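Local atomic coordinates of GCN5-related N-acetyltransferase (Exiguobacterium sibiricum 255-15, PDB entry 3GY9), a protein that binds coenzyme A and is probably an acyltransferase of the GCN5-related N-acetyltransferase family, though its acceptor substrate remains undefined. Residues 6-11 against 102-107; 18-23 against 30-35; 10-15 against 37-42; 67-72 against 107-112. All blocks are in the same frame, centred on the assembly; numbering follows the deposited sequence. Where two conformers were deposited one is given.

Contact 1: 6-11 against 102-107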
# COMPACT_ATOMS: atom_id res chain seq x y z
N ILE A 6 -7.61 -6.98 7.57
CA ILE A 6 -6.34 -6.64 6.96
C ILE A 6 -5.28 -7.47 7.67
O ILE A 6 -5.12 -7.36 8.90
CB ILE A 6 -5.99 -5.15 7.10
CG1 ILE A 6 -7.11 -4.21 6.63
CG2 ILE A 6 -4.69 -4.85 6.35
CD1 ILE A 6 -7.40 -4.23 5.18
N GLU A 7 -4.55 -8.27 6.91
CA GLU A 7 -3.57 -9.22 7.44
C GLU A 7 -2.18 -8.91 6.89
O GLU A 7 -2.06 -8.55 5.73
CB GLU A 7 -3.97 -10.65 7.06
CG GLU A 7 -2.85 -11.65 7.23
CD GLU A 7 -3.29 -13.09 7.20
OE1 GLU A 7 -3.13 -13.76 8.24
OE2 GLU A 7 -3.78 -13.54 6.14
N ARG A 8 -1.14 -9.11 7.70
CA ARG A 8 0.25 -9.08 7.25
C ARG A 8 0.58 -10.34 6.46
O ARG A 8 0.26 -11.45 6.89
CB ARG A 8 1.16 -9.01 8.46
CG ARG A 8 2.64 -8.85 8.21
CD ARG A 8 3.40 -8.85 9.55
NE ARG A 8 2.73 -7.94 10.45
CZ ARG A 8 2.91 -6.61 10.46
NH1 ARG A 8 3.87 -6.04 9.73
NH2 ARG A 8 2.17 -5.87 11.25
N VAL A 9 1.25 -10.17 5.33
CA VAL A 9 1.67 -11.28 4.51
C VAL A 9 3.00 -11.75 5.04
O VAL A 9 4.01 -11.05 4.91
CB VAL A 9 1.80 -10.87 3.03
CG1 VAL A 9 2.36 -11.99 2.19
CG2 VAL A 9 0.46 -10.42 2.51
N ASN A 10 3.00 -12.93 5.66
CA ASN A 10 4.23 -13.61 6.04
C ASN A 10 4.53 -14.79 5.13
O ASN A 10 5.65 -15.29 5.14
CB ASN A 10 4.14 -14.09 7.49
CG ASN A 10 3.99 -12.96 8.47
OD1 ASN A 10 3.07 -12.97 9.29
ND2 ASN A 10 4.87 -11.96 8.39
N ASP A 11 3.54 -15.22 4.35
CA ASP A 11 3.68 -16.38 3.45
C ASP A 11 2.94 -16.06 2.16
O ASP A 11 1.73 -16.26 2.05
CB ASP A 11 3.12 -17.64 4.12
CG ASP A 11 3.08 -18.86 3.18
OD1 ASP A 11 3.68 -18.82 2.08
OD2 ASP A 11 2.43 -19.86 3.56
N MSE A 102 0.01 3.43 7.29
CA MSE A 102 0.55 4.72 7.75
C MSE A 102 0.93 4.63 9.22
O MSE A 102 2.01 5.04 9.64
CB MSE A 102 -0.46 5.84 7.49
CG MSE A 102 -0.67 6.04 6.03
SE MSE A 102 -2.27 7.07 5.65
CE MSE A 102 -1.56 8.54 6.13
N SER A 103 0.01 4.10 10.01
CA SER A 103 0.25 4.03 11.44
C SER A 103 1.48 3.17 11.77
O SER A 103 2.30 3.55 12.63
CB SER A 103 -1.02 3.53 12.13
OG SER A 103 -0.84 3.49 13.53
N GLU A 104 1.65 2.06 11.07
CA GLU A 104 2.79 1.21 11.34
C GLU A 104 4.08 1.81 10.77
O GLU A 104 5.10 1.79 11.43
CB GLU A 104 2.58 -0.19 10.77
CG GLU A 104 3.71 -1.15 11.09
CD GLU A 104 3.43 -2.55 10.65
OE1 GLU A 104 2.43 -3.13 11.14
OE2 GLU A 104 4.20 -3.08 9.82
N ALA A 105 4.04 2.31 9.53
CA ALA A 105 5.24 2.77 8.88
C ALA A 105 5.85 3.96 9.59
O ALA A 105 7.06 4.13 9.59
CB ALA A 105 4.95 3.10 7.42
N PHE A 106 5.00 4.79 10.18
CA PHE A 106 5.50 5.96 10.91
C PHE A 106 6.21 5.60 12.23
O PHE A 106 6.76 6.48 12.89
CB PHE A 106 4.38 7.01 11.14
CG PHE A 106 4.16 7.93 9.97
CD1 PHE A 106 5.22 8.64 9.39
CD2 PHE A 106 2.89 8.11 9.43
CE1 PHE A 106 5.01 9.49 8.32
CE2 PHE A 106 2.69 8.98 8.36
CZ PHE A 106 3.75 9.65 7.80
N LEU A 107 6.22 4.33 12.61
CA LEU A 107 7.06 3.88 13.72
C LEU A 107 8.52 3.80 13.31
O LEU A 107 9.40 3.84 14.17
CB LEU A 107 6.62 2.52 14.25
CG LEU A 107 5.23 2.46 14.87
CD1 LEU A 107 4.82 1.01 15.09
CD2 LEU A 107 5.16 3.26 16.17
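Arg-8 and Glu-104 reach toward each other across a wide backbone gap, with 11.4 Å between Arg-8 CA and Glu-104 CA, and make the whole contact. The arginine's CB leaves the strand in the direction of the helix. CG follows anti to the backbone N (chi1 -175°) and CD prolongs the same line, a straight hydrocarbon stem that meets no atom of 102-107. The Arg-8 side chain also touches Ala-50 of strand 50-55, as does that of Glu-104. At chi3 the chain bends, so that beyond NE the guanidinium presents its NH1/NH2 end squarely to the carboxylate. Arg-8 NH1 donates to Glu-104 OE2 at 3.0 Å, on the syn lone pair and almost perfectly straight. Arg-8 NH2 donates to Glu-104 OE1 at 2.8 Å, again on the syn side but somewhat out of the carboxylate plane. With the two planes only 15° apart, this is a bidentate, end-on salt bridge. Glu-104 OE2 is also hydrogen-bonded to Tyr-67 OH. An alanine in place of Arg-8 would remove both donors, and the Glu-104 carboxylate would probably be left without this countercharge and freer to turn. The bridge lies at the surface, where long charged chains suit a broad gap: it runs from edge strand 5-8 across neighbouring strand 50-55 to the C-terminal part of helix 93-105.

Contact 2: 18-23 against 30-35. With SO4 (sulfate ion), chain D; SO4 (sulfate ion), chain F; SO4 (sulfate ion), chain E.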
# COMPACT_ATOMS: atom_id res chain seq x y z
N LEU A 18 -4.33 -15.00 -8.11
CA LEU A 18 -4.70 -14.93 -9.53
C LEU A 18 -5.77 -13.87 -9.84
O LEU A 18 -5.64 -13.16 -10.84
CB LEU A 18 -5.09 -16.28 -10.10
CG LEU A 18 -3.89 -17.17 -10.35
CD1 LEU A 18 -4.37 -18.49 -10.89
CD2 LEU A 18 -2.88 -16.51 -11.33
N PRO A 19 -6.84 -13.80 -9.03
CA PRO A 19 -7.82 -12.74 -9.34
C PRO A 19 -7.24 -11.33 -9.34
O PRO A 19 -7.50 -10.55 -10.26
CB PRO A 19 -8.87 -12.91 -8.26
CG PRO A 19 -8.76 -14.35 -7.84
CD PRO A 19 -7.32 -14.71 -7.96
N LEU A 20 -6.43 -11.02 -8.34
CA LEU A 20 -5.78 -9.71 -8.23
C LEU A 20 -4.83 -9.46 -9.42
O LEU A 20 -4.79 -8.36 -9.99
CB LEU A 20 -5.03 -9.60 -6.89
CG LEU A 20 -5.05 -8.25 -6.19
CD1 LEU A 20 -6.44 -7.81 -5.83
CD2 LEU A 20 -4.17 -8.33 -4.96
N LEU A 21 -4.09 -10.49 -9.80
CA LEU A 21 -3.19 -10.40 -10.95
C LEU A 21 -3.96 -10.15 -12.24
O LEU A 21 -3.57 -9.32 -13.07
CB LEU A 21 -2.38 -11.69 -11.10
CG LEU A 21 -1.21 -11.84 -10.14
CD1 LEU A 21 -0.69 -13.27 -10.08
CD2 LEU A 21 -0.08 -10.90 -10.59
N ALA A 22 -5.07 -10.86 -12.40
CA ALA A 22 -5.87 -10.77 -13.62
C ALA A 22 -6.52 -9.41 -13.79
O ALA A 22 -6.45 -8.80 -14.85
CB ALA A 22 -6.93 -11.86 -13.66
N LYS A 23 -7.20 -8.95 -12.74
CA LYS A 23 -7.89 -7.68 -12.81
C LYS A 23 -6.94 -6.51 -12.97
O LYS A 23 -7.23 -5.57 -13.74
CB LYS A 23 -8.82 -7.48 -11.60
CG LYS A 23 -9.97 -8.47 -11.56
CD LYS A 23 -10.95 -8.22 -12.70
CE LYS A 23 -12.17 -9.14 -12.64
N GLN A 30 0.81 -2.92 -13.63
CA GLN A 30 1.82 -3.95 -13.39
C GLN A 30 2.14 -4.08 -11.92
O GLN A 30 2.94 -4.95 -11.55
CB GLN A 30 3.13 -3.62 -14.12
CG GLN A 30 3.01 -3.54 -15.63
CD GLN A 30 4.21 -2.84 -16.28
OE1 GLN A 30 5.28 -2.69 -15.66
NE2 GLN A 30 4.04 -2.40 -17.52
N LEU A 31 1.58 -3.25 -11.06
CA LEU A 31 2.08 -3.21 -9.67
C LEU A 31 1.88 -4.48 -8.85
O LEU A 31 2.70 -4.75 -7.97
CB LEU A 31 1.56 -1.99 -8.92
CG LEU A 31 0.16 -2.06 -8.33
CD1 LEU A 31 -0.12 -0.73 -7.63
CD2 LEU A 31 -0.88 -2.27 -9.36
N VAL A 32 0.83 -5.26 -9.11
CA VAL A 32 0.64 -6.51 -8.37
C VAL A 32 1.59 -7.57 -8.94
O VAL A 32 2.26 -8.30 -8.19
CB VAL A 32 -0.81 -7.02 -8.43
CG1 VAL A 32 -0.95 -8.33 -7.66
CG2 VAL A 32 -1.76 -5.98 -7.87
N GLU A 33 1.68 -7.64 -10.27
CA GLU A 33 2.61 -8.54 -10.92
C GLU A 33 4.05 -8.28 -10.47
O GLU A 33 4.79 -9.22 -10.18
CB GLU A 33 2.52 -8.35 -12.43
CG GLU A 33 3.26 -9.38 -13.23
CD GLU A 33 2.71 -9.47 -14.64
OE1 GLU A 33 2.74 -8.43 -15.33
OE2 GLU A 33 2.23 -10.56 -15.03
N ARG A 34 4.46 -7.01 -10.42
CA ARG A 34 5.81 -6.66 -10.02
C ARG A 34 6.08 -7.11 -8.59
O ARG A 34 7.12 -7.72 -8.30
CB ARG A 34 6.03 -5.15 -10.14
CG ARG A 34 6.20 -4.64 -11.55
CD ARG A 34 6.86 -3.24 -11.58
NE ARG A 34 5.91 -2.13 -11.57
CZ ARG A 34 5.38 -1.54 -10.50
NH1 ARG A 34 5.65 -1.94 -9.25
NH2 ARG A 34 4.54 -0.52 -10.67
N MSE A 35 5.14 -6.84 -7.71
CA MSE A 35 5.26 -7.20 -6.30
C MSE A 35 5.50 -8.70 -6.16
O MSE A 35 6.40 -9.15 -5.45
CB MSE A 35 3.99 -6.80 -5.54
CG MSE A 35 4.12 -6.84 -4.03
SE MSE A 35 3.54 -8.51 -3.26
CE MSE A 35 1.66 -8.19 -3.33
S SO4 D . 1.82 0.04 -12.75
O1 SO4 D . 1.47 0.11 -14.17
O2 SO4 D . 0.69 -0.42 -11.95
O3 SO4 D . 2.26 1.36 -12.28
O4 SO4 D . 2.92 -0.90 -12.61
S SO4 F . 9.52 -3.51 -8.47
O1 SO4 F . 8.36 -2.69 -8.83
O2 SO4 F . 9.02 -4.71 -7.80
O3 SO4 F . 10.43 -2.71 -7.65
O4 SO4 F . 10.21 -3.93 -9.68
S SO4 E . 4.95 1.16 -6.38
O1 SO4 E . 3.58 0.66 -6.22
O2 SO4 E . 5.74 0.28 -7.24
O3 SO4 E . 5.58 1.28 -5.08
O4 SO4 E . 4.91 2.51 -6.97
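Leu-21 lays a methyl against the backbone of the facing helix as well as against its side chains: Leu-21 CD2 lies 3.6 Å from Glu-33 CA, with Glu-33 N almost as near. Its CG stands anti to the carbonyl carbon (chi1 -78°), a torsion that carries CD2 across to helix 31-35. Leu-21 CD2 also touches Val-32 CG1 at 4.0 Å, and Leu-20 CD2 meets Val-32 CG1 at 4.2 Å. Branched aliphatic residues suit this seam, where the helix axes approach to 9.0 Å and run at 132°, closer to antiparallel than parallel. The two helices follow one another between strands 5-8 and 50-55, the place of the first helical pair in the GNAT fold. Leu-20 continues inward to Val-61, Cys-64 and Tyr-83, and its side chain is about 8 Å from bound coenzyme A. On the outer side, Glu-33 pairs with Arg-37. Arg-34 points away from helix 18-23 into a cluster of three sulfate ions, probably from the crystallisation liquor. Arg-34 NH1 donates to O2 of the chain E sulfate at 3.0 Å and more weakly to the chain F ion, while NH2 makes a weak bond to the chain D ion. One face of its guanidinium lies against Leu-31 CA. The chain D sulfate also takes a hydrogen bond from Gln-30 N to its O1, 3.1 Å, and a weak one from Leu-31 N, so it sits at the amino end of helix 31-37, where the helix dipole would be expected to favour an anion.

Contact 3: 10-15 against 37-42. With SO4 (sulfate ion), chain F.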
# COMPACT_ATOMS: atom_id res chain seq x y z
N ASN A 10 3.00 -12.93 5.66
CA ASN A 10 4.23 -13.61 6.04
C ASN A 10 4.53 -14.79 5.13
O ASN A 10 5.65 -15.29 5.14
CB ASN A 10 4.14 -14.09 7.49
CG ASN A 10 3.99 -12.96 8.47
OD1 ASN A 10 3.07 -12.97 9.29
ND2 ASN A 10 4.87 -11.96 8.39
N ASP A 11 3.54 -15.22 4.35
CA ASP A 11 3.68 -16.38 3.45
C ASP A 11 2.94 -16.06 2.16
O ASP A 11 1.73 -16.26 2.05
CB ASP A 11 3.12 -17.64 4.12
CG ASP A 11 3.08 -18.86 3.18
OD1 ASP A 11 3.68 -18.82 2.08
OD2 ASP A 11 2.43 -19.86 3.56
N PHE A 12 3.66 -15.54 1.18
CA PHE A 12 3.02 -15.17 -0.09
C PHE A 12 2.34 -16.36 -0.75
O PHE A 12 1.37 -16.20 -1.50
CB PHE A 12 4.04 -14.57 -1.06
CG PHE A 12 4.33 -13.12 -0.80
CD1 PHE A 12 3.49 -12.14 -1.28
CD2 PHE A 12 5.46 -12.75 -0.09
CE1 PHE A 12 3.76 -10.80 -1.03
CE2 PHE A 12 5.73 -11.41 0.14
CZ PHE A 12 4.88 -10.45 -0.31
N ASP A 13 2.86 -17.55 -0.51
CA ASP A 13 2.38 -18.72 -1.22
C ASP A 13 1.08 -19.31 -0.62
O ASP A 13 0.59 -20.33 -1.08
CB ASP A 13 3.50 -19.75 -1.31
CG ASP A 13 4.73 -19.20 -2.02
OD1 ASP A 13 4.58 -18.74 -3.16
OD2 ASP A 13 5.84 -19.20 -1.42
N GLY A 14 0.52 -18.64 0.39
CA GLY A 14 -0.68 -19.12 1.05
C GLY A 14 -1.95 -18.42 0.62
O GLY A 14 -2.99 -18.60 1.26
N TYR A 15 -1.90 -17.62 -0.44
CA TYR A 15 -3.07 -16.87 -0.93
C TYR A 15 -3.27 -17.15 -2.39
O TYR A 15 -2.29 -17.38 -3.13
CB TYR A 15 -2.86 -15.36 -0.80
CG TYR A 15 -2.56 -14.90 0.60
CD1 TYR A 15 -3.58 -14.62 1.50
CD2 TYR A 15 -1.23 -14.79 1.03
CE1 TYR A 15 -3.28 -14.19 2.80
CE2 TYR A 15 -0.94 -14.37 2.32
CZ TYR A 15 -1.96 -14.08 3.19
OH TYR A 15 -1.62 -13.69 4.45
N ARG A 37 6.19 -11.08 -8.57
CA ARG A 37 7.36 -11.60 -9.30
C ARG A 37 8.66 -11.31 -8.58
O ARG A 37 9.53 -12.16 -8.58
CB ARG A 37 7.41 -11.09 -10.73
CG ARG A 37 6.30 -11.66 -11.60
CD ARG A 37 6.38 -11.10 -13.03
NE ARG A 37 5.42 -11.78 -13.89
CZ ARG A 37 5.21 -11.49 -15.17
NH1 ARG A 37 5.87 -10.51 -15.75
NH2 ARG A 37 4.31 -12.18 -15.86
N ASN A 38 8.78 -10.16 -7.93
CA ASN A 38 10.03 -9.72 -7.31
C ASN A 38 10.12 -10.08 -5.81
O ASN A 38 11.03 -9.62 -5.12
CB ASN A 38 10.22 -8.22 -7.52
CG ASN A 38 10.40 -7.86 -8.99
OD1 ASN A 38 10.94 -8.65 -9.76
ND2 ASN A 38 9.94 -6.67 -9.38
N ARG A 39 9.20 -10.92 -5.32
CA ARG A 39 9.13 -11.20 -3.89
C ARG A 39 10.32 -11.90 -3.26
O ARG A 39 10.45 -11.88 -2.02
CB ARG A 39 7.82 -11.91 -3.53
CG ARG A 39 7.79 -13.35 -3.94
CD ARG A 39 6.36 -13.87 -3.77
NE ARG A 39 6.27 -15.32 -3.92
CZ ARG A 39 6.25 -15.95 -5.10
NH1 ARG A 39 6.34 -15.29 -6.24
NH2 ARG A 39 6.14 -17.27 -5.12
N ARG A 40 11.23 -12.49 -4.04
CA ARG A 40 12.46 -13.03 -3.45
C ARG A 40 13.44 -11.94 -3.04
O ARG A 40 14.10 -12.05 -2.01
CB ARG A 40 13.15 -14.02 -4.39
CG ARG A 40 12.34 -15.29 -4.58
CD ARG A 40 12.93 -16.18 -5.64
NE ARG A 40 13.03 -15.48 -6.91
CZ ARG A 40 14.02 -15.63 -7.79
NH1 ARG A 40 15.01 -16.48 -7.56
NH2 ARG A 40 14.02 -14.94 -8.92
N GLU A 41 13.52 -10.89 -3.86
CA GLU A 41 14.41 -9.77 -3.61
C GLU A 41 13.79 -8.75 -2.67
O GLU A 41 14.48 -8.21 -1.79
CB GLU A 41 14.76 -9.09 -4.94
CG GLU A 41 15.42 -10.01 -5.94
N GLU A 42 12.52 -8.42 -2.90
CA GLU A 42 11.80 -7.46 -2.06
C GLU A 42 10.66 -8.24 -1.46
O GLU A 42 9.58 -8.35 -2.03
CB GLU A 42 11.34 -6.25 -2.88
CG GLU A 42 12.52 -5.42 -3.36
CD GLU A 42 12.16 -4.16 -4.13
OE1 GLU A 42 11.06 -4.08 -4.72
OE2 GLU A 42 13.01 -3.26 -4.19
S SO4 F . 9.52 -3.51 -8.47
O1 SO4 F . 8.36 -2.69 -8.83
O2 SO4 F . 9.02 -4.71 -7.80
O3 SO4 F . 10.43 -2.71 -7.65
O4 SO4 F . 10.21 -3.93 -9.68
O HOH W 1 7.33 -17.04 -2.08
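Phe-12 and Arg-39 mark where two irregular segments come nearest, their CA atoms 8.2 Å apart. In 10-15 the chain turns tightly, with Gly-14 N bonded to Asp-11 O and Asp-13 N held weakly by Asp-11 OD1, as in an Asx turn. In 37-42 the helix has just ended. Residues 39-41 keep helical angles without the regular bonds, and Glu-42 N returns to Asn-38 O. From this bend Arg-39 extends straight from CG to NE and runs alongside Phe-12, the two side chains heading opposite ways. Arg-39 CD lies 3.6 Å from Phe-12 CB, while Arg-39 CB stands over the rim of one ring face. The contact to the ring is made by the aliphatic stem; the guanidinium, its plane 60° from the ring's, is not stacked on it. Arg-39 NH2 donates to the syn lone pair of Asp-13 OD1 at 2.9 Å in a bent bond (137°), with OD1 tilted from the guanidinium plane. A water completes the grip, accepting from Arg-39 NE at 2.7 Å and donating to Asp-13 OD2 at 2.7 Å. Since NH1 bonds to Leu-36 O, all three nitrogens are engaged and the group is fixed in rotation. Arginine suits this boundary, apolar along its stem and charged at its tip. Phe-12 is buried against Met-35, Leu-36 and Met-51. Packing of this kind joins the loops before and after the helical pair that links the first two strands of the GNAT fold.

Contact 4: 67-72 against 107-112; sequences YMKQSG and LTYDRL
Apolar contact comes first: Tyr-67 CD2 meets the edge of the Tyr-109 ring, near its plane, 4.0 Å from Tyr-109 CE2. Tyr-67 adopts the crowded position between its backbone N and carbonyl carbon (chi1 70°), and this aims its ring at 107-112. The hydroxyl end of Tyr-109 comes up to the main chain at Met-68 and Lys-69, its OH 3.5 Å from Lys-69 CB. Thr-108 CG2 covers one face of the Tyr-109 ring at its centre, 3.6 Å above the plane in a CH-pi arrangement. Strand 61-69 forms a hairpin with 76-84, which is followed by helix 93-105 and then by the parallel strand 111-114, the beta-alpha-beta crossover of the GNAT fold. Tyr-109 stands just before that last strand and packs against the end of strand 61-69. Among polar interactions, Lys-69 N lies 3.3 Å from Tyr-109 OH, but the angle is too poor for a hydrogen bond. Tyrosine suits this place because its ring offers an apolar edge to Tyr-67 and a face to Thr-108, while the hydroxyl bonds to Gly-48 O. Were Tyr-109 a leucine, Gly-48 O would probably lose its hydroxyl partner and the Thr-108 methyl the flat face it rests on. A water bridges the segments, 2.7 Å from Thr-108 OG1 and donating to Tyr-67 OH, which is also hydrogen-bonded to Glu-104. Lys-69 curls back at its tip, NZ donating to Gln-70 O from above the carbonyl plane.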
# COMPACT_ATOMS: atom_id res chain seq x y z
N TYR A 67 4.54 -1.27 2.54
CA TYR A 67 5.57 -0.23 2.59
C TYR A 67 6.94 -0.85 2.77
O TYR A 67 7.09 -1.99 3.22
CB TYR A 67 5.28 0.75 3.74
CG TYR A 67 5.49 0.14 5.10
CD1 TYR A 67 4.45 -0.53 5.76
CD2 TYR A 67 6.72 0.21 5.74
CE1 TYR A 67 4.64 -1.11 7.01
CE2 TYR A 67 6.93 -0.38 6.99
CZ TYR A 67 5.88 -1.04 7.62
OH TYR A 67 6.11 -1.63 8.86
N MSE A 68 7.95 -0.08 2.38
CA MSE A 68 9.33 -0.44 2.59
C MSE A 68 10.19 0.82 2.52
O MSE A 68 9.68 1.92 2.34
CB MSE A 68 9.78 -1.50 1.58
CG MSE A 68 9.76 -1.05 0.14
SE MSE A 68 10.44 -2.39 -1.10
CE MSE A 68 12.31 -2.12 -0.74
N LYS A 69 11.50 0.67 2.68
CA LYS A 69 12.37 1.81 2.65
C LYS A 69 12.39 2.45 1.26
O LYS A 69 12.45 1.75 0.25
CB LYS A 69 13.79 1.37 3.04
CG LYS A 69 14.72 2.54 3.23
CD LYS A 69 16.14 2.10 3.56
CE LYS A 69 17.11 3.28 3.49
NZ LYS A 69 17.12 3.92 2.14
N GLN A 70 12.35 3.78 1.22
CA GLN A 70 12.54 4.52 -0.02
C GLN A 70 14.02 4.60 -0.30
O GLN A 70 14.77 5.09 0.51
CB GLN A 70 11.96 5.93 0.09
CG GLN A 70 12.31 6.86 -1.08
CD GLN A 70 11.74 6.40 -2.40
OE1 GLN A 70 10.57 6.07 -2.51
NE2 GLN A 70 12.58 6.37 -3.42
N SER A 71 14.43 4.09 -1.45
CA SER A 71 15.83 4.09 -1.81
C SER A 71 16.32 5.52 -2.00
O SER A 71 15.60 6.37 -2.52
CB SER A 71 16.05 3.31 -3.10
OG SER A 71 15.29 3.86 -4.16
N GLY A 72 17.54 5.77 -1.54
CA GLY A 72 18.21 7.04 -1.80
C GLY A 72 17.74 8.22 -0.97
O GLY A 72 18.31 9.31 -1.08
N LEU A 107 6.22 4.33 12.61
CA LEU A 107 7.06 3.88 13.72
C LEU A 107 8.52 3.80 13.31
O LEU A 107 9.40 3.84 14.17
CB LEU A 107 6.62 2.52 14.25
CG LEU A 107 5.23 2.46 14.87
CD1 LEU A 107 4.82 1.01 15.09
CD2 LEU A 107 5.16 3.26 16.17
N THR A 108 8.76 3.69 12.01
CA THR A 108 10.10 3.53 11.45
C THR A 108 10.58 4.75 10.68
O THR A 108 11.76 5.07 10.75
CB THR A 108 10.16 2.30 10.53
OG1 THR A 108 9.85 1.14 11.31
CG2 THR A 108 11.53 2.11 9.95
N TYR A 109 9.67 5.45 9.99
CA TYR A 109 10.01 6.51 9.03
C TYR A 109 9.41 7.85 9.47
O TYR A 109 8.36 7.90 10.10
CB TYR A 109 9.53 6.16 7.61
CG TYR A 109 10.12 4.84 7.13
CD1 TYR A 109 11.45 4.75 6.75
CD2 TYR A 109 9.34 3.70 7.07
CE1 TYR A 109 11.99 3.55 6.30
CE2 TYR A 109 9.87 2.48 6.64
CZ TYR A 109 11.21 2.41 6.28
OH TYR A 109 11.77 1.21 5.88
N ASP A 110 10.13 8.92 9.16
CA ASP A 110 9.69 10.27 9.48
C ASP A 110 8.93 10.91 8.33
O ASP A 110 8.34 11.98 8.49
CB ASP A 110 10.89 11.14 9.86
CG ASP A 110 11.50 10.71 11.15
OD1 ASP A 110 10.76 10.67 12.15
OD2 ASP A 110 12.69 10.35 11.19
N ARG A 111 8.93 10.24 7.18
CA ARG A 111 8.23 10.71 6.00
C ARG A 111 7.79 9.51 5.19
O ARG A 111 8.53 8.54 5.12
CB ARG A 111 9.16 11.56 5.15
CG ARG A 111 8.53 12.10 3.88
CD ARG A 111 9.46 13.09 3.17
NE ARG A 111 9.54 14.36 3.87
CZ ARG A 111 10.65 14.89 4.40
NH1 ARG A 111 11.83 14.28 4.30
NH2 ARG A 111 10.58 16.07 5.02
N LEU A 112 6.60 9.56 4.60
CA LEU A 112 6.14 8.53 3.66
C LEU A 112 5.84 9.14 2.32
O LEU A 112 5.27 10.22 2.24
CB LEU A 112 4.89 7.82 4.16
CG LEU A 112 5.04 7.10 5.50
CD1 LEU A 112 3.71 6.52 5.92
CD2 LEU A 112 6.11 6.00 5.45
O HOH W 2 7.30 0.21 10.99

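How the contacts relate
Contact 1 is a surface contact made by charge alone, whereas contacts 2, 3 and 4 are partly buried. Contact 2 is apolar between its helices, with its ionic chemistry turned outward to sulfates; contact 3 combines a buried ring with a salt bridge; contact 4 relies on aromatic packing and a bridging water. Contacts 1 and 4 share Leu-107 and lie where helix 93-105 gives way to strand 111-114, joined through Tyr-67 OH and Glu-104 OE2. Contacts 2 and 3 belong to the helical pair and its flanking loops, meeting where Met-35 packs on Phe-12. Contacts 2 and 4 lie on opposite sides of the chain's centre, about 23 Å between centres.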